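Local coordinates for neutral ceramidase (PDB 2ZWS), which hydrolyses the N-acyl linkage of ceramides to give sphingosine and free fatty acid, and also runs the reverse synthesis, using one zinc ion per subunit, at residues A[130-135]-A[554-559]; A[21-26]-A[31-36]. One frame throughout, in Å; residues are numbered along the deposited sequence. Where two conformers were deposited one is given.

Contact 1 of 2, residues A[130-135]-A[554-559]; sequences IVRSIE and RTEKTF
R132 and E556 form a salt bridge between a helix and a turn far along the chain. NH1 of R132 reaches OE2 of E556 at 2.8 Å, but the bond is bent, with 141° at the hydrogen, and the oxygen lies 23° out of the guanidinium plane. The acceptor is the anti lone pair of OE2, and the two flat groups stand 81° apart, unlike the paired, coplanar arginine-carboxylate bridge. With CG anti to its backbone nitrogen, R132 leaves the helix toward the turn, and the bend at chi3 turns the guanidinium to E556; E556 folds at chi2, and the side chains run past each other in opposite directions. The methyl CG2 of T555 lies 3.6 Å from both NH1 and NH2 of R132, approaching obliquely. The backbone of D13 serves both partners: its O accepts from NH1 of R132 and its N donates to OE2 of E556. With R136 salt-bridged to OE1, E556 is gripped at both oxygens, which would favour its ionised form. T555 and E556 are central in the type II beta turn R554-K557, in the loop between strands 539-545 and 560-566, making this a turn-to-helix contact between the C-terminal and N-terminal family regions.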
ATOM      1  N   ILE A 130       5.036 -10.122   3.747  1.00 10.72           N
ATOM      2  CA  ILE A 130       4.381  -9.625   4.964  1.00 11.19           C
ATOM      3  C   ILE A 130       4.805 -10.504   6.144  1.00 10.39           C
ATOM      4  O   ILE A 130       5.219 -10.013   7.229  1.00 11.62           O
ATOM      5  CB  ILE A 130       2.847  -9.597   4.828  1.00 11.44           C
ATOM      6  CG1 ILE A 130       2.450  -8.478   3.854  1.00  9.90           C
ATOM      7  CG2 ILE A 130       2.162  -9.411   6.200  1.00 10.43           C
ATOM      8  CD1 ILE A 130       0.949  -8.461   3.398  1.00 11.58           C
ATOM      9  N   VAL A 131       4.721 -11.819   5.954  1.00 11.01           N
ATOM     10  CA  VAL A 131       5.149 -12.721   7.031  1.00 12.35           C
ATOM     11  C   VAL A 131       6.642 -12.493   7.375  1.00 11.94           C
ATOM     12  O   VAL A 131       7.001 -12.393   8.541  1.00 12.46           O
ATOM     13  CB  VAL A 131       4.859 -14.196   6.656  1.00 12.73           C
ATOM     14  CG1 VAL A 131       5.484 -15.169   7.704  1.00 14.36           C
ATOM     15  CG2 VAL A 131       3.360 -14.430   6.520  1.00 13.82           C
ATOM     16  N   ARG A 132       7.497 -12.337   6.372  1.00 11.24           N
ATOM     17  CA  ARG A 132       8.933 -12.131   6.626  1.00 12.49           C
ATOM     18  C   ARG A 132       9.154 -10.826   7.396  1.00 12.19           C
ATOM     19  O   ARG A 132       9.998 -10.739   8.262  1.00 12.21           O
ATOM     20  CB  ARG A 132       9.666 -12.088   5.296  1.00 13.76           C
ATOM     21  CG  ARG A 132      11.189 -12.154   5.403  1.00 14.98           C
ATOM     22  CD  ARG A 132      11.878 -12.100   3.984  1.00 16.77           C
ATOM     23  NE  ARG A 132      11.094 -12.814   2.971  1.00 21.36           N
ATOM     24  CZ  ARG A 132      10.474 -12.259   1.920  1.00 19.83           C
ATOM     25  NH1 ARG A 132      10.591 -10.940   1.624  1.00 15.83           N
ATOM     26  NH2 ARG A 132       9.747 -13.055   1.138  1.00 21.49           N
ATOM     27  N   SER A 133       8.347  -9.799   7.119  1.00 10.94           N
ATOM     28  CA  SER A 133       8.535  -8.504   7.836  1.00 11.88           C
ATOM     29  C   SER A 133       8.245  -8.669   9.339  1.00 11.05           C
ATOM     30  O   SER A 133       8.943  -8.086  10.193  1.00 10.81           O
ATOM     31  CB  SER A 133       7.700  -7.378   7.199  1.00 12.47           C
ATOM     32  OG  SER A 133       6.338  -7.520   7.506  1.00 12.00           O
ATOM     33  N   ILE A 134       7.247  -9.496   9.668  1.00 10.92           N
ATOM     34  CA  ILE A 134       6.875  -9.744  11.062  1.00 11.97           C
ATOM     35  C   ILE A 134       7.932 -10.582  11.738  1.00 12.63           C
ATOM     36  O   ILE A 134       8.316 -10.291  12.868  1.00 12.45           O
ATOM     37  CB  ILE A 134       5.477 -10.406  11.140  1.00 10.80           C
ATOM     38  CG1 ILE A 134       4.374  -9.450  10.630  1.00 10.06           C
ATOM     39  CG2 ILE A 134       5.093 -10.817  12.585  1.00 12.66           C
ATOM     40  CD1 ILE A 134       2.986 -10.138  10.336  1.00 11.85           C
ATOM     41  N   GLU A 135       8.437 -11.585  11.030  1.00 12.94           N
ATOM     42  CA  GLU A 135       9.530 -12.416  11.542  1.00 14.53           C
ATOM     43  C   GLU A 135      10.752 -11.568  11.866  1.00 14.04           C
ATOM     44  O   GLU A 135      11.407 -11.758  12.916  1.00 15.65           O
ATOM     45  CB  GLU A 135       9.875 -13.471  10.507  1.00 15.83           C
ATOM     46  CG  GLU A 135       8.794 -14.496  10.376  1.00 18.57           C
ATOM     47  CD  GLU A 135       9.139 -15.560   9.344  1.00 23.28           C
ATOM     48  OE1 GLU A 135       9.861 -15.259   8.367  1.00 26.07           O
ATOM     49  OE2 GLU A 135       8.668 -16.696   9.509  1.00 27.75           O
ATOM     50  N   ARG A 554      13.292 -11.849  -7.767  1.00 13.94           N
ATOM     51  CA  ARG A 554      14.530 -11.421  -7.130  1.00 13.58           C
ATOM     52  C   ARG A 554      14.268 -10.762  -5.758  1.00 14.20           C
ATOM     53  O   ARG A 554      14.820  -9.723  -5.414  1.00 13.74           O
ATOM     54  CB  ARG A 554      15.367 -10.549  -8.078  1.00 13.49           C
ATOM     55  CG  ARG A 554      15.712 -11.324  -9.364  1.00 14.32           C
ATOM     56  CD  ARG A 554      16.938 -10.809 -10.081  1.00 16.85           C
ATOM     57  NE  ARG A 554      18.176 -11.036  -9.332  1.00 17.11           N
ATOM     58  CZ  ARG A 554      18.838 -12.191  -9.288  1.00 16.02           C
ATOM     59  NH1 ARG A 554      19.954 -12.265  -8.573  1.00 17.82           N
ATOM     60  NH2 ARG A 554      18.375 -13.259  -9.937  1.00 16.07           N
ATOM     61  N   THR A 555      13.385 -11.420  -5.015  1.00 13.83           N
ATOM     62  CA  THR A 555      12.933 -10.991  -3.708  1.00 14.43           C
ATOM     63  C   THR A 555      14.160 -10.885  -2.772  1.00 14.23           C
ATOM     64  O   THR A 555      14.984 -11.843  -2.682  1.00 15.31           O
ATOM     65  CB  THR A 555      11.907 -12.007  -3.204  1.00 14.49           C
ATOM     66  OG1 THR A 555      10.790 -12.083  -4.116  1.00 16.11           O
ATOM     67  CG2 THR A 555      11.437 -11.690  -1.776  1.00 15.21           C
ATOM     68  N   GLU A 556      14.291  -9.741  -2.090  1.00 14.69           N
ATOM     69  CA  GLU A 556      15.411  -9.434  -1.179  1.00 15.64           C
ATOM     70  C   GLU A 556      16.745  -9.326  -1.908  1.00 16.16           C
ATOM     71  O   GLU A 556      17.816  -9.251  -1.275  1.00 18.00           O
ATOM     72  CB  GLU A 556      15.509 -10.437  -0.017  1.00 15.95           C
ATOM     73  CG  GLU A 556      14.218 -10.545   0.850  1.00 16.83           C
ATOM     74  CD  GLU A 556      13.888  -9.285   1.665  1.00 18.58           C
ATOM     75  OE1 GLU A 556      14.765  -8.444   1.938  1.00 22.03           O
ATOM     76  OE2 GLU A 556      12.754  -9.197   2.132  1.00 16.60           O
ATOM     77  N   LYS A 557      16.665  -9.358  -3.239  1.00 15.56           N
ATOM     78  CA  LYS A 557      17.832  -9.156  -4.092  0.50 16.11           C
ATOM     79  C   LYS A 557      17.596  -8.004  -5.070  1.00 15.41           C
ATOM     80  O   LYS A 557      16.812  -7.085  -4.763  1.00 15.13           O
ATOM     81  CB  LYS A 557      18.242 -10.469  -4.766  0.50 15.92           C
ATOM     82  CG  LYS A 557      18.608 -11.572  -3.744  0.50 16.75           C
ATOM     83  CD  LYS A 557      18.838 -12.914  -4.435  0.50 17.63           C
ATOM     84  CE  LYS A 557      20.272 -13.035  -4.938  0.50 19.52           C
ATOM     85  NZ  LYS A 557      20.487 -14.300  -5.707  0.50 19.80           N
ATOM     86  N   THR A 558      18.250  -8.015  -6.234  1.00 15.27           N
ATOM     87  CA  THR A 558      18.173  -6.873  -7.121  1.00 14.80           C
ATOM     88  C   THR A 558      18.413  -7.240  -8.577  1.00 14.68           C
ATOM     89  O   THR A 558      19.102  -8.201  -8.898  1.00 14.67           O
ATOM     90  CB  THR A 558      19.199  -5.769  -6.681  1.00 15.27           C
ATOM     91  OG1 THR A 558      19.051  -4.588  -7.482  1.00 15.22           O
ATOM     92  CG2 THR A 558      20.652  -6.302  -6.713  1.00 16.00           C
ATOM     93  N   PHE A 559      17.827  -6.468  -9.470  1.00 13.56           N
ATOM     94  CA  PHE A 559      18.126  -6.599 -10.899  1.00 14.16           C
ATOM     95  C   PHE A 559      19.355  -5.820 -11.314  1.00 14.66           C
ATOM     96  O   PHE A 559      19.819  -5.953 -12.461  1.00 15.23           O
ATOM     97  CB  PHE A 559      16.920  -6.142 -11.737  1.00 14.17           C
ATOM     98  CG  PHE A 559      15.758  -7.097 -11.681  1.00 14.25           C
ATOM     99  CD1 PHE A 559      15.769  -8.268 -12.454  1.00 13.94           C
ATOM    100  CD2 PHE A 559      14.675  -6.872 -10.825  1.00 13.78           C
ATOM    101  CE1 PHE A 559      14.720  -9.166 -12.409  1.00 14.83           C
ATOM    102  CE2 PHE A 559      13.609  -7.772 -10.774  1.00 13.40           C
ATOM    103  CZ  PHE A 559      13.638  -8.943 -11.555  1.00 14.20           C
TER

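Contact 2 of 2, residues A[21-26]-A[31-36]; sequences VGMMGY and QKTAGI
M23 and Q31 pack where two short strands cross, their side chains at about a right angle. On the dense side, N of M23 donates to O of Q31 at 2.8 Å, nearly in line with the carbonyl bond, and N of T33 donates to O of V21 at 2.9 Å from above the carbonyl plane. These bonds flank the G22-K32 pair, an antiparallel non-hydrogen-bonded bridge whose CA atoms lie 4.2 Å apart. M23 sets its CG anti to its own carbonyl carbon (chi1 -69°), which brings CG within 3.5 Å of CG2 of T33; the chain then bends at chi3 and carries CE to 3.7 Å from NE2 of Q31. OG1 of T33 bonds chiefly to O of E17, with a weak bond from N of V21.

Toward Y26 the fit is looser and water takes over. The extended Q31 side chain sends OE1 to the edge of the Y26 ring, 3.5 Å from CD1, with ring and amide planes 40° apart. Water 1 bridges OE1 of Q31 and O of M23; water 2 bridges OE1 and N of Y26, accepting from that N at 2.9 Å. NE2 of Q31 is held by O of N212, while the Y26 hydroxyl bonds to O of M208 and its ring meets H99. K32 leads its amine away to Q509 and a glycerol, probably from the crystallisation liquor.

The strands diverge at 99°, so the ladder is very short: 22-24 pairs onward with 101-102, and 32-36 enters the sheet containing 584-591. This is a brief antiparallel bridge between departing strands, with the water-bridged end at Y26, whose side chain is about 8 Å from the bound zinc ion.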
ATOM      1  N   VAL A  21       2.338  -7.616 -16.159  1.00 14.70           N
ATOM      2  CA  VAL A  21       1.156  -7.791 -15.331  1.00 14.87           C
ATOM      3  C   VAL A  21       0.448  -6.436 -15.198  1.00 14.09           C
ATOM      4  O   VAL A  21       1.090  -5.419 -14.885  1.00 14.16           O
ATOM      5  CB  VAL A  21       1.496  -8.350 -13.913  1.00 15.49           C
ATOM      6  CG1 VAL A  21       0.226  -8.492 -13.060  1.00 17.77           C
ATOM      7  CG2 VAL A  21       2.138  -9.713 -14.029  1.00 15.95           C
ATOM      8  N   GLY A  22      -0.871  -6.420 -15.406  1.00 13.45           N
ATOM      9  CA  GLY A  22      -1.657  -5.207 -15.175  1.00 13.46           C
ATOM     10  C   GLY A  22      -1.422  -4.648 -13.777  1.00 13.33           C
ATOM     11  O   GLY A  22      -1.389  -5.398 -12.783  1.00 13.59           O
ATOM     12  N   MET A  23      -1.281  -3.332 -13.706  1.00 13.13           N
ATOM     13  CA  MET A  23      -1.078  -2.647 -12.430  1.00 12.83           C
ATOM     14  C   MET A  23      -2.384  -2.388 -11.679  1.00 13.58           C
ATOM     15  O   MET A  23      -3.465  -2.245 -12.314  1.00 13.04           O
ATOM     16  CB  MET A  23      -0.258  -1.376 -12.697  1.00 13.56           C
ATOM     17  CG  MET A  23       1.163  -1.818 -13.102  1.00 13.68           C
ATOM     18  SD  MET A  23       2.177  -0.601 -13.953  1.00 15.81           S
ATOM     19  CE  MET A  23       2.675   0.448 -12.602  1.00 16.49           C
ATOM     20  N   MET A  24      -2.289  -2.317 -10.347  1.00 12.90           N
ATOM     21  CA  MET A  24      -3.466  -2.218  -9.489  1.00 13.36           C
ATOM     22  C   MET A  24      -3.758  -0.770  -9.080  1.00 13.68           C
ATOM     23  O   MET A  24      -2.910  -0.107  -8.469  1.00 13.30           O
ATOM     24  CB  MET A  24      -3.279  -3.053  -8.206  1.00 13.20           C
ATOM     25  CG  MET A  24      -4.534  -3.113  -7.301  1.00 14.38           C
ATOM     26  SD  MET A  24      -5.881  -3.936  -8.164  1.00 17.29           S
ATOM     27  CE  MET A  24      -7.331  -2.995  -7.639  1.00 16.64           C
ATOM     28  N   GLY A  25      -4.966  -0.301  -9.395  1.00 14.21           N
ATOM     29  CA  GLY A  25      -5.411   1.016  -8.946  1.00 14.59           C
ATOM     30  C   GLY A  25      -6.109   1.809 -10.040  1.00 14.84           C
ATOM     31  O   GLY A  25      -7.139   2.445  -9.790  1.00 15.94           O
ATOM     32  N   TYR A  26      -5.534   1.803 -11.235  1.00 15.24           N
ATOM     33  CA  TYR A  26      -6.084   2.604 -12.345  1.00 15.82           C
ATOM     34  C   TYR A  26      -7.078   1.863 -13.278  1.00 16.87           C
ATOM     35  O   TYR A  26      -7.638   2.462 -14.203  1.00 16.98           O
ATOM     36  CB  TYR A  26      -4.955   3.265 -13.150  1.00 16.51           C
ATOM     37  CG  TYR A  26      -4.194   4.331 -12.372  1.00 15.23           C
ATOM     38  CD1 TYR A  26      -2.802   4.282 -12.257  1.00 16.51           C
ATOM     39  CD2 TYR A  26      -4.878   5.415 -11.768  1.00 14.41           C
ATOM     40  CE1 TYR A  26      -2.085   5.275 -11.543  1.00 13.80           C
ATOM     41  CE2 TYR A  26      -4.161   6.408 -11.052  1.00 16.61           C
ATOM     42  CZ  TYR A  26      -2.780   6.321 -10.943  1.00 17.02           C
ATOM     43  OH  TYR A  26      -2.100   7.295 -10.229  1.00 16.70           O
ATOM     44  N   GLN A  31      -2.011  -0.775 -18.820  1.00 18.66           N
ATOM     45  CA  GLN A  31      -0.986  -0.368 -17.874  1.00 16.49           C
ATOM     46  C   GLN A  31      -0.346  -1.585 -17.254  1.00 16.47           C
ATOM     47  O   GLN A  31      -0.621  -1.936 -16.097  1.00 17.27           O
ATOM     48  CB  GLN A  31      -1.560   0.543 -16.792  1.00 16.83           C
ATOM     49  CG  GLN A  31      -0.461   1.260 -16.027  1.00 15.81           C
ATOM     50  CD  GLN A  31      -0.905   1.790 -14.685  1.00 14.99           C
ATOM     51  OE1 GLN A  31      -2.013   1.519 -14.198  1.00 14.07           O
ATOM     52  NE2 GLN A  31      -0.011   2.545 -14.050  1.00 13.09           N
ATOM     53  N   LYS A  32       0.516  -2.227 -18.029  1.00 15.72           N
ATOM     54  CA  LYS A  32       1.271  -3.378 -17.524  1.00 15.70           C
ATOM     55  C   LYS A  32       2.646  -3.002 -16.996  1.00 14.79           C
ATOM     56  O   LYS A  32       3.273  -2.071 -17.509  1.00 14.68           O
ATOM     57  CB  LYS A  32       1.371  -4.458 -18.593  1.00 16.75           C
ATOM     58  CG  LYS A  32      -0.005  -5.023 -18.970  1.00 19.00           C
ATOM     59  CD  LYS A  32       0.118  -6.413 -19.559  1.00 22.61           C
ATOM     60  CE  LYS A  32      -1.166  -6.840 -20.171  1.00 24.23           C
ATOM     61  NZ  LYS A  32      -0.982  -8.211 -20.750  1.00 24.84           N
ATOM     62  N   THR A  33       3.108  -3.716 -15.967  1.00 13.39           N
ATOM     63  CA  THR A  33       4.455  -3.442 -15.460  1.00 12.78           C
ATOM     64  C   THR A  33       5.489  -3.597 -16.569  1.00 12.79           C
ATOM     65  O   THR A  33       5.347  -4.430 -17.486  1.00 13.11           O
ATOM     66  CB  THR A  33       4.848  -4.326 -14.245  1.00 12.06           C
ATOM     67  OG1 THR A  33       4.671  -5.705 -14.617  1.00 12.58           O
ATOM     68  CG2 THR A  33       3.909  -4.036 -13.051  1.00 13.10           C
ATOM     69  N   ALA A  34       6.519  -2.769 -16.466  1.00 11.67           N
ATOM     70  CA  ALA A  34       7.657  -2.818 -17.396  1.00 11.83           C
ATOM     71  C   ALA A  34       8.996  -2.530 -16.730  1.00 12.49           C
ATOM     72  O   ALA A  34       9.944  -2.134 -17.402  1.00 13.23           O
ATOM     73  CB  ALA A  34       7.414  -1.841 -18.572  1.00 13.33           C
ATOM     74  N   GLY A  35       9.053  -2.691 -15.408  1.00 11.40           N
ATOM     75  CA  GLY A  35      10.300  -2.510 -14.670  1.00 11.75           C
ATOM     76  C   GLY A  35      10.060  -2.061 -13.252  1.00 11.44           C
ATOM     77  O   GLY A  35       8.939  -2.182 -12.723  1.00 11.28           O
ATOM     78  N   ILE A  36      11.130  -1.569 -12.618  1.00 10.74           N
ATOM     79  CA  ILE A  36      11.039  -1.125 -11.235  1.00 10.03           C
ATOM     80  C   ILE A  36      11.677   0.232 -11.111  1.00 10.60           C
ATOM     81  O   ILE A  36      12.786   0.442 -11.600  1.00 10.48           O
ATOM     82  CB  ILE A  36      11.793  -2.112 -10.297  1.00 10.53           C
ATOM     83  CG1 ILE A  36      11.099  -3.485 -10.330  1.00 10.89           C
ATOM     84  CG2 ILE A  36      11.957  -1.534  -8.869  1.00 11.71           C
ATOM     85  CD1 ILE A  36      11.878  -4.559  -9.631  1.00 13.24           C
TER
HETATM   86  O   HOH W   1      -4.222  -0.117 -14.007  1.00 16.00           O
HETATM   87  O   HOH W   2      -2.745   0.919 -11.457  1.00 14.00           O

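Overall arrangement
Contact 1 is a surface contact and contact 2 a buried one, and their chemistry follows that difference. Between 130-135 and 554-559, segments more than 400 residues apart, charged side chains do the joining and little area is hidden; between 21-26 and 31-36, close neighbours in sequence, backbone bonds, apolar packing and water share the work. No secondary-structure element is common to both. Their centres lie about 20 Å apart, yet F559 and I36 touch, CD2 to CD1 at 3.8 Å. Contact 1 spans the two family regions near the magnesium site, whereas contact 2 lies within the N-terminal one, with its Y26 end toward the zinc.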